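Local coordinates for beta-hexosaminidase (Neisseria gonorrhoeae, PDB 6JTJ), which probably cleaves terminal beta-1,4-linked N-acetylglucosamine from peptidoglycan fragments during cell-wall recycling, as a glycoside hydrolase of family 3, at residues Ile73-Asn78 / Val111-Glu116; Ile102-Glu107 / Cys157-Ser162; Val149-Leu154 / Gly203-Cys208. All blocks are in the same frame, centred on the assembly; numbering follows the deposited sequence.

Contact 1 (Ile73-Asn78 / Val111-Glu116)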
loop_
_atom_site.group_PDB
_atom_site.type_symbol
_atom_site.label_atom_id
_atom_site.label_comp_id
_atom_site.label_asym_id
_atom_site.label_seq_id
_atom_site.Cartn_x
_atom_site.Cartn_y
_atom_site.Cartn_z
ATOM N N ILE C 73 -2.791 -20.264 -2.299
ATOM C CA ILE C 73 -1.790 -19.222 -2.140
ATOM C C ILE C 73 -1.317 -19.263 -0.698
ATOM O O ILE C 73 -2.133 -19.316 0.222
ATOM C CB ILE C 73 -2.304 -17.801 -2.528
ATOM C CG1 ILE C 73 -1.262 -16.720 -2.231
ATOM C CG2 ILE C 73 -3.574 -17.436 -1.773
ATOM C CD1 ILE C 73 -1.640 -15.371 -2.816
ATOM N N LEU C 74 -0.002 -19.221 -0.516
ATOM C CA LEU C 74 0.592 -19.201 0.808
ATOM C C LEU C 74 1.071 -17.809 1.199
ATOM O O LEU C 74 1.319 -16.948 0.347
ATOM C CB LEU C 74 1.768 -20.171 0.878
ATOM C CG LEU C 74 1.417 -21.644 0.621
ATOM C CD1 LEU C 74 2.676 -22.488 0.593
ATOM C CD2 LEU C 74 0.449 -22.177 1.672
ATOM N N PHE C 75 1.179 -17.609 2.509
ATOM C CA PHE C 75 1.573 -16.342 3.099
ATOM C C PHE C 75 2.602 -16.605 4.186
ATOM O O PHE C 75 2.914 -17.756 4.485
ATOM C CB PHE C 75 0.353 -15.644 3.690
ATOM C CG PHE C 75 -0.656 -15.234 2.662
ATOM C CD1 PHE C 75 -0.468 -14.095 1.914
ATOM C CD2 PHE C 75 -1.783 -16.005 2.432
ATOM C CE1 PHE C 75 -1.390 -13.712 0.974
ATOM C CE2 PHE C 75 -2.707 -15.637 1.484
ATOM C CZ PHE C 75 -2.513 -14.480 0.759
ATOM N N ARG C 76 3.112 -15.535 4.796
ATOM C CA ARG C 76 4.125 -15.675 5.831
ATOM C C ARG C 76 3.635 -16.513 7.026
ATOM O O ARG C 76 4.414 -17.221 7.622
ATOM C CB ARG C 76 4.616 -14.314 6.317
ATOM C CG ARG C 76 5.765 -14.406 7.317
ATOM C CD ARG C 76 6.446 -13.075 7.556
ATOM N NE ARG C 76 7.222 -12.627 6.395
ATOM C CZ ARG C 76 7.858 -11.458 6.319
ATOM N NH1 ARG C 76 7.847 -10.611 7.348
ATOM N NH2 ARG C 76 8.505 -11.120 5.206
ATOM N N ARG C 77 2.350 -16.422 7.356
ATOM C CA ARG C 77 1.773 -17.192 8.468
ATOM C C ARG C 77 1.815 -18.703 8.236
ATOM O O ARG C 77 1.623 -19.478 9.168
ATOM C CB ARG C 77 0.318 -16.784 8.723
ATOM C CG ARG C 77 -0.627 -17.128 7.589
ATOM C CD ARG C 77 -2.069 -16.866 7.966
ATOM N NE ARG C 77 -2.950 -17.493 6.984
ATOM C CZ ARG C 77 -3.460 -16.882 5.921
ATOM N NH1 ARG C 77 -3.220 -15.593 5.691
ATOM N NH2 ARG C 77 -4.242 -17.555 5.090
ATOM N N ASN C 78 2.064 -19.114 6.997
ATOM C CA ASN C 78 2.188 -20.524 6.665
ATOM C C ASN C 78 3.631 -20.998 6.696
ATOM O O ASN C 78 3.911 -22.142 6.329
ATOM C CB ASN C 78 1.613 -20.792 5.279
ATOM C CG ASN C 78 0.207 -20.293 5.128
ATOM O OD1 ASN C 78 -0.082 -19.476 4.253
ATOM N ND2 ASN C 78 -0.696 -20.774 5.983
ATOM N N VAL C 111 8.246 -7.259 -0.389
ATOM C CA VAL C 111 7.299 -8.318 -0.699
ATOM C C VAL C 111 8.046 -9.646 -0.900
ATOM O O VAL C 111 8.444 -10.007 -2.014
ATOM C CB VAL C 111 6.468 -7.979 -1.935
ATOM C CG1 VAL C 111 5.378 -9.009 -2.143
ATOM C CG2 VAL C 111 5.865 -6.593 -1.805
ATOM N N GLN C 112 8.253 -10.344 0.217
ATOM C CA GLN C 112 8.882 -11.661 0.233
ATOM C C GLN C 112 8.390 -12.389 1.477
ATOM O O GLN C 112 8.774 -12.040 2.601
ATOM C CB GLN C 112 10.411 -11.529 0.266
ATOM C CG GLN C 112 11.095 -12.886 0.276
ATOM C CD GLN C 112 12.610 -12.831 0.292
ATOM O OE1 GLN C 112 13.232 -11.812 -0.005
ATOM N NE2 GLN C 112 13.213 -13.954 0.669
ATOM N N ARG C 113 7.470 -13.329 1.297
ATOM C CA ARG C 113 6.794 -13.978 2.425
ATOM C C ARG C 113 7.735 -14.773 3.313
ATOM O O ARG C 113 7.649 -14.713 4.538
ATOM C CB ARG C 113 5.682 -14.914 1.935
ATOM C CG ARG C 113 4.602 -14.267 1.094
ATOM C CD ARG C 113 4.069 -12.970 1.685
ATOM N NE ARG C 113 3.010 -12.446 0.828
ATOM C CZ ARG C 113 2.670 -11.158 0.720
ATOM N NH1 ARG C 113 3.298 -10.216 1.417
ATOM N NH2 ARG C 113 1.699 -10.810 -0.114
ATOM N N PHE C 114 8.634 -15.503 2.682
ATOM C CA PHE C 114 9.452 -16.489 3.365
ATOM C C PHE C 114 10.872 -15.950 3.461
ATOM O O PHE C 114 11.552 -15.795 2.453
ATOM C CB PHE C 114 9.480 -17.836 2.605
ATOM C CG PHE C 114 8.139 -18.384 2.245
ATOM C CD1 PHE C 114 7.020 -18.130 3.009
ATOM C CD2 PHE C 114 8.000 -19.170 1.119
ATOM C CE1 PHE C 114 5.790 -18.663 2.662
ATOM C CE2 PHE C 114 6.771 -19.711 0.768
ATOM C CZ PHE C 114 5.667 -19.454 1.537
ATOM N N ILE C 115 11.321 -15.694 4.683
ATOM C CA ILE C 115 12.602 -15.035 4.902
ATOM C C ILE C 115 13.666 -16.031 5.374
ATOM O O ILE C 115 14.668 -16.224 4.692
ATOM C CB ILE C 115 12.449 -13.899 5.928
ATOM C CG1 ILE C 115 11.491 -12.842 5.389
ATOM C CG2 ILE C 115 13.795 -13.291 6.289
ATOM C CD1 ILE C 115 11.898 -12.184 4.077
ATOM N N GLU C 116 13.439 -16.666 6.523
ATOM C CA GLU C 116 14.458 -17.530 7.127
ATOM C C GLU C 116 14.770 -18.738 6.253
ATOM O O GLU C 116 13.877 -19.483 5.878
ATOM C CB GLU C 116 14.029 -17.992 8.519
ATOM C CG GLU C 116 15.132 -18.730 9.277
ATOM C CD GLU C 116 14.644 -19.466 10.517
ATOM O OE1 GLU C 116 15.447 -19.669 11.468
ATOM O OE2 GLU C 116 13.465 -19.870 10.540
HETATM O O HOH W 1 1.997 -14.453 -0.852
#
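Arg76 and Arg113 bring the two backbones within 4.6 Å, CA to CA, just past strand 69-74, in the 3-10 turn 76-78, where the chain beyond strand 111-112 runs by as loop. Asn78 closes the turn, its N donating to Phe75 O and its OD1 accepting Phe75 N. Across the contact, Arg76 donates to two successive carbonyls with one edge of its guanidinium: NE binds Arg113 O at 2.8 Å (162° at the hydrogen), and NH2 binds Gln112 O. Both acceptors lie near the guanidinium plane, while CG1 of Ile115 rests over one face, 3.5 Å from Arg76 NH2; two bonds and a covered face should fix its rotation. Arg76 NH1 turns to Asn173 of the second subunit. Phe114 brings its ring edge to the other segment, CE1 3.5 Å from Phe75 O and CZ 4.0 Å from Leu74 CB. Arg113 and Phe75 run side by side, planes 38° apart, and a water joins Arg113 NE to Leu74 O. Arg113 ends in salt bridges with Asp105 and with Glu219 and Asp221 of the second subunit, consistent with its predicted place in the substrate site at the C-terminal ends of the barrel strands.

Contact 2 (Ile102-Glu107 / Cys157-Ser162). With NAG (2-acetamido-2-deoxy-beta-D-glucopyranose), chain I.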
loop_
_atom_site.group_PDB
_atom_site.type_symbol
_atom_site.label_atom_id
_atom_site.label_comp_id
_atom_site.label_asym_id
_atom_site.label_seq_id
_atom_site.Cartn_x
_atom_site.Cartn_y
_atom_site.Cartn_z
ATOM N N ILE C 102 0.286 -24.370 -6.217
ATOM C CA ILE C 102 0.635 -23.606 -5.028
ATOM C C ILE C 102 1.434 -22.364 -5.430
ATOM O O ILE C 102 2.453 -22.463 -6.129
ATOM C CB ILE C 102 1.466 -24.461 -4.038
ATOM C CG1 ILE C 102 0.709 -25.757 -3.695
ATOM C CG2 ILE C 102 1.779 -23.664 -2.781
ATOM C CD1 ILE C 102 1.459 -26.700 -2.771
ATOM N N ALA C 103 0.974 -21.206 -4.982
ATOM C CA ALA C 103 1.626 -19.940 -5.302
ATOM C C ALA C 103 1.961 -19.130 -4.065
ATOM O O ALA C 103 1.477 -19.408 -2.967
ATOM C CB ALA C 103 0.748 -19.122 -6.232
ATOM N N VAL C 104 2.839 -18.149 -4.263
ATOM C CA VAL C 104 3.251 -17.213 -3.211
ATOM C C VAL C 104 3.696 -15.887 -3.849
ATOM O O VAL C 104 4.054 -15.842 -5.025
ATOM C CB VAL C 104 4.399 -17.802 -2.365
ATOM C CG1 VAL C 104 5.701 -17.844 -3.160
ATOM C CG2 VAL C 104 4.590 -17.033 -1.070
ATOM N N ASP C 105 3.619 -14.815 -3.075
ATOM C CA ASP C 105 4.132 -13.509 -3.467
ATOM C C ASP C 105 5.602 -13.360 -3.061
ATOM O O ASP C 105 5.900 -12.882 -1.960
ATOM C CB ASP C 105 3.302 -12.385 -2.813
ATOM C CG ASP C 105 1.853 -12.360 -3.281
ATOM O OD1 ASP C 105 1.644 -12.198 -4.499
ATOM O OD2 ASP C 105 0.929 -12.453 -2.440
ATOM N N HIS C 106 6.512 -13.794 -3.938
ATOM C CA HIS C 106 7.927 -13.444 -3.822
ATOM C C HIS C 106 8.289 -12.531 -4.965
ATOM O O HIS C 106 8.555 -12.987 -6.075
ATOM C CB HIS C 106 8.841 -14.674 -3.825
ATOM C CG HIS C 106 9.085 -15.243 -2.462
ATOM N ND1 HIS C 106 10.238 -15.918 -2.133
ATOM C CD2 HIS C 106 8.325 -15.238 -1.347
ATOM C CE1 HIS C 106 10.185 -16.290 -0.868
ATOM N NE2 HIS C 106 9.031 -15.898 -0.370
ATOM N N GLU C 107 8.274 -11.235 -4.683
ATOM C CA GLU C 107 8.710 -10.228 -5.635
ATOM C C GLU C 107 10.141 -9.834 -5.336
ATOM O O GLU C 107 10.958 -9.714 -6.244
ATOM C CB GLU C 107 7.845 -8.978 -5.531
ATOM C CG GLU C 107 6.414 -9.161 -5.993
ATOM C CD GLU C 107 5.544 -7.944 -5.721
ATOM O OE1 GLU C 107 6.081 -6.823 -5.595
ATOM O OE2 GLU C 107 4.320 -8.116 -5.640
ATOM N N CYS C 157 10.905 -26.158 -2.372
ATOM C CA CYS C 157 9.980 -26.343 -1.294
ATOM C C CYS C 157 8.629 -26.798 -1.778
ATOM O O CYS C 157 7.713 -26.918 -0.986
ATOM C CB CYS C 157 9.859 -25.056 -0.504
ATOM S SG CYS C 157 11.424 -24.541 0.258
ATOM N N GLY C 158 8.493 -27.058 -3.075
ATOM C CA GLY C 158 7.238 -27.565 -3.638
ATOM C C GLY C 158 6.265 -26.498 -4.109
ATOM O O GLY C 158 5.089 -26.789 -4.309
ATOM N N ILE C 159 6.753 -25.273 -4.287
ATOM C CA ILE C 159 5.938 -24.152 -4.741
ATOM C C ILE C 159 5.936 -24.181 -6.260
ATOM O O ILE C 159 6.948 -24.485 -6.867
ATOM C CB ILE C 159 6.533 -22.806 -4.287
ATOM C CG1 ILE C 159 6.752 -22.768 -2.757
ATOM C CG2 ILE C 159 5.675 -21.652 -4.758
ATOM C CD1 ILE C 159 5.508 -22.834 -1.919
ATOM N N ASP C 160 4.813 -23.858 -6.886
ATOM C CA ASP C 160 4.768 -23.857 -8.359
ATOM C C ASP C 160 5.184 -22.532 -8.989
ATOM O O ASP C 160 5.875 -22.513 -10.001
ATOM C CB ASP C 160 3.376 -24.228 -8.844
ATOM C CG ASP C 160 3.041 -25.669 -8.561
ATOM O OD1 ASP C 160 3.654 -26.550 -9.198
ATOM O OD2 ASP C 160 2.160 -25.916 -7.721
ATOM N N LEU C 161 4.744 -21.434 -8.379
ATOM C CA LEU C 161 4.758 -20.127 -9.016
ATOM C C LEU C 161 4.890 -19.026 -7.966
ATOM O O LEU C 161 4.252 -19.093 -6.907
ATOM C CB LEU C 161 3.430 -19.969 -9.737
ATOM C CG LEU C 161 3.022 -18.633 -10.344
ATOM C CD1 LEU C 161 3.708 -18.433 -11.677
ATOM C CD2 LEU C 161 1.535 -18.610 -10.547
ATOM N N SER C 162 5.700 -18.018 -8.268
ATOM C CA SER C 162 5.649 -16.737 -7.555
ATOM C C SER C 162 4.875 -15.708 -8.375
ATOM O O SER C 162 5.003 -15.656 -9.599
ATOM C CB SER C 162 7.048 -16.202 -7.293
ATOM O OG SER C 162 6.987 -14.925 -6.675
HETATM C C1 NAG I . -2.870 -7.823 -4.050
HETATM C C2 NAG I . -1.488 -7.246 -4.391
HETATM C C3 NAG I . -0.774 -8.141 -5.376
HETATM C C4 NAG I . -0.771 -9.590 -4.894
HETATM C C5 NAG I . -2.183 -10.103 -4.690
HETATM C C6 NAG I . -2.176 -11.486 -4.031
HETATM C C7 NAG I . -0.823 -4.853 -4.692
HETATM C C8 NAG I . 0.168 -5.055 -3.624
HETATM N N2 NAG I . -1.564 -5.930 -4.976
HETATM O O1 NAG I . -3.327 -7.313 -2.811
HETATM O O3 NAG I . 0.535 -7.652 -5.561
HETATM O O4 NAG I . -0.076 -10.430 -5.781
HETATM O O5 NAG I . -2.866 -9.225 -3.821
HETATM O O6 NAG I . -1.616 -11.480 -2.728
HETATM O O7 NAG I . -0.956 -3.739 -5.228
#
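Parallel strand pairing in the (beta/alpha)8 (TIM) barrel of the family 3 catalytic domain joins 102-107 to 157-162. Strand 101-108 breaks at Asp105, whose carboxylate meets the bound N-acetylglucosamine: Asp105 OD1 accepts O4 of the sugar at 2.8 Å and OD2 accepts O6. Glu107, close by, is paired with Lys210 and Arg180. In the sheet, Ala103 pairs with Leu161 and Val104 with Ser162 in parallel bridges, with Val104 N donating to Leu161 O at 3.1 Å. At the start of the pairing Ile102 and Asp160 exchange bonds: Asp160 N donates to Ile102 O, and Ile102 N returns to Asp160 OD2 at 2.9 Å, using the lone pair away from OD1. Lys93 shares that carboxylate oxygen. The Ile159 side chain crosses those of Ile102 and Val104 at about right angles, its CD1 3.9 Å from Ile102 CG2 and its CG2 4.1 Å from Val104 CG1. With OG anti to the backbone N (chi1 176°), Ser162 reaches past the break at Asp105 to His106 O, its OG donating at 2.6 Å from above the carbonyl plane.

Contact 3 (Val149-Leu154 / Gly203-Cys208)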
loop_
_atom_site.group_PDB
_atom_site.type_symbol
_atom_site.label_atom_id
_atom_site.label_comp_id
_atom_site.label_asym_id
_atom_site.label_seq_id
_atom_site.Cartn_x
_atom_site.Cartn_y
_atom_site.Cartn_z
ATOM N N VAL C 149 17.393 -17.402 -8.678
ATOM C CA VAL C 149 17.475 -17.679 -7.251
ATOM C C VAL C 149 16.097 -17.711 -6.639
ATOM O O VAL C 149 15.752 -18.619 -5.887
ATOM C CB VAL C 149 18.345 -16.622 -6.555
ATOM C CG1 VAL C 149 18.258 -16.742 -5.041
ATOM C CG2 VAL C 149 19.793 -16.770 -7.011
ATOM N N LEU C 150 15.304 -16.695 -6.957
ATOM C CA LEU C 150 13.956 -16.578 -6.427
ATOM C C LEU C 150 13.176 -17.869 -6.663
ATOM O O LEU C 150 12.631 -18.465 -5.737
ATOM C CB LEU C 150 13.279 -15.387 -7.122
ATOM C CG LEU C 150 11.883 -14.925 -6.735
ATOM C CD1 LEU C 150 11.699 -13.532 -7.319
ATOM C CD2 LEU C 150 10.791 -15.856 -7.249
ATOM N N ALA C 151 13.129 -18.276 -7.922
ATOM C CA ALA C 151 12.322 -19.418 -8.329
ATOM C C ALA C 151 12.885 -20.737 -7.796
ATOM O O ALA C 151 12.137 -21.556 -7.262
ATOM C CB ALA C 151 12.207 -19.467 -9.855
ATOM N N THR C 152 14.195 -20.929 -7.914
ATOM C CA THR C 152 14.802 -22.205 -7.536
ATOM C C THR C 152 14.581 -22.518 -6.057
ATOM O O THR C 152 14.212 -23.628 -5.707
ATOM C CB THR C 152 16.301 -22.254 -7.867
ATOM O OG1 THR C 152 16.510 -21.979 -9.259
ATOM C CG2 THR C 152 16.863 -23.642 -7.550
ATOM N N GLU C 153 14.777 -21.535 -5.190
ATOM C CA GLU C 153 14.631 -21.776 -3.771
ATOM C C GLU C 153 13.197 -22.135 -3.442
ATOM O O GLU C 153 12.947 -22.943 -2.537
ATOM C CB GLU C 153 15.108 -20.561 -2.961
ATOM C CG GLU C 153 16.602 -20.330 -3.085
ATOM C CD GLU C 153 17.130 -19.174 -2.245
ATOM O OE1 GLU C 153 16.356 -18.467 -1.586
ATOM O OE2 GLU C 153 18.350 -18.951 -2.257
ATOM N N LEU C 154 12.243 -21.522 -4.148
ATOM C CA LEU C 154 10.841 -21.834 -3.904
ATOM C C LEU C 154 10.489 -23.193 -4.482
ATOM O O LEU C 154 9.740 -23.951 -3.869
ATOM C CB LEU C 154 9.923 -20.767 -4.498
ATOM C CG LEU C 154 9.871 -19.421 -3.795
ATOM C CD1 LEU C 154 9.135 -18.435 -4.689
ATOM C CD2 LEU C 154 9.186 -19.536 -2.444
ATOM N N GLY C 203 14.585 -21.631 -12.891
ATOM C CA GLY C 203 14.215 -22.153 -11.589
ATOM C C GLY C 203 12.938 -22.964 -11.574
ATOM O O GLY C 203 12.448 -23.320 -10.504
ATOM N N GLY C 204 12.384 -23.243 -12.746
ATOM C CA GLY C 204 11.214 -24.098 -12.877
ATOM C C GLY C 204 9.876 -23.383 -13.013
ATOM O O GLY C 204 8.841 -24.047 -13.094
ATOM N N MET C 205 9.874 -22.049 -13.038
ATOM C CA MET C 205 8.625 -21.289 -12.877
ATOM C C MET C 205 8.265 -20.415 -14.069
ATOM O O MET C 205 9.123 -19.853 -14.721
ATOM C CB MET C 205 8.718 -20.395 -11.639
ATOM C CG MET C 205 8.902 -21.146 -10.326
ATOM S SD MET C 205 8.680 -20.077 -8.886
ATOM C CE MET C 205 8.499 -21.333 -7.601
ATOM N N LYS C 206 6.960 -20.255 -14.273
ATOM C CA LYS C 206 6.410 -19.238 -15.151
ATOM C C LYS C 206 6.274 -17.892 -14.423
ATOM O O LYS C 206 6.620 -17.781 -13.251
ATOM C CB LYS C 206 5.036 -19.683 -15.649
ATOM C CG LYS C 206 5.047 -21.030 -16.371
ATOM C CD LYS C 206 5.983 -21.012 -17.560
ATOM C CE LYS C 206 5.731 -22.206 -18.457
ATOM N NZ LYS C 206 5.808 -23.487 -17.691
ATOM N N SER C 207 5.771 -16.875 -15.132
ATOM C CA SER C 207 5.624 -15.526 -14.584
ATOM C C SER C 207 4.159 -15.074 -14.509
ATOM O O SER C 207 3.278 -15.615 -15.187
ATOM C CB SER C 207 6.366 -14.546 -15.453
ATOM O OG SER C 207 5.715 -14.451 -16.718
ATOM N N CYS C 208 3.908 -14.096 -13.633
ATOM C CA CYS C 208 2.592 -13.492 -13.476
ATOM C C CYS C 208 2.759 -11.989 -13.405
ATOM O O CYS C 208 3.283 -11.473 -12.407
ATOM C CB CYS C 208 1.907 -14.001 -12.201
ATOM S SG CYS C 208 0.316 -13.224 -11.885
#
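Met205 lays its side chain along the helix that carries Ala151 and Leu154, and this one thioether chain makes most of the contact. Its CG lies opposite its own carbonyl carbon across the first bond (chi1 -62°), and the chain then stays extended through chi2 and chi3, so that CG and SD lie against Ala151 and CE reaches on to Leu154. Met205 SD is 3.7 Å from Ala151 CB and equally near the CA of the same residue. The small methyl of Ala151, directed at the loop, lets the thioether lie close against the helix backbone. Beyond the sulfur, Met205 CE ends 3.5 Å from Leu154 CB, tighter than a usual carbon contact, and 3.7 Å from Ala151 O. The side chains of Leu154 and Met205 cross at about a right angle, the methionine methyl meeting the root of the leucine.

Gly203 makes the other approach, its CA 4.1 Å from that of Thr152. Thr152 OG1 sits 3.3 Å from Gly203 CA; a chi1 of -56° sets the hydroxyl beside its own backbone N. No hydrogen bond links the two segments directly, but Thr152 OG1 bonds back to Arg148 O within the helix, and Ser155 OG bonds to both Ala151 O and Gly203 O and so bridges them.

The loop takes its course from the end of helix 186-202, where Gly204, with positive phi, is the C-prime residue of a Schellman motif. The contact packs helix 136-155 against the loop leading to strand 208-212. Leu200 of helix 186-202 touches Leu150 and Ala151, Phe371 of helix 369-382 touches Thr152, and Leu154 reaches Val104 and His106 of strand 101-108.

The three contacts all lie in the catalytic barrel and join its strands to helix 136-155, which packs on them. Contacts 1 and 2 lie about 9 Å apart, centre to centre, and meet in the same sheet, where strand 101-108 is flanked by strands 69-74 and 161-162; their segments alternate along the chain. Contact 3 follows contact 1 in sequence, about 15 Å away, but alternates with contact 2, about 7 Å away; helix 136-155 is followed, after a short loop, by strand 161-162. Packing of Phe114 on Leu154 connects contacts 1 and 3. From helix through strands to sugar site, the series ends at Arg113 and Asp105, where contacts 1 and 2 meet.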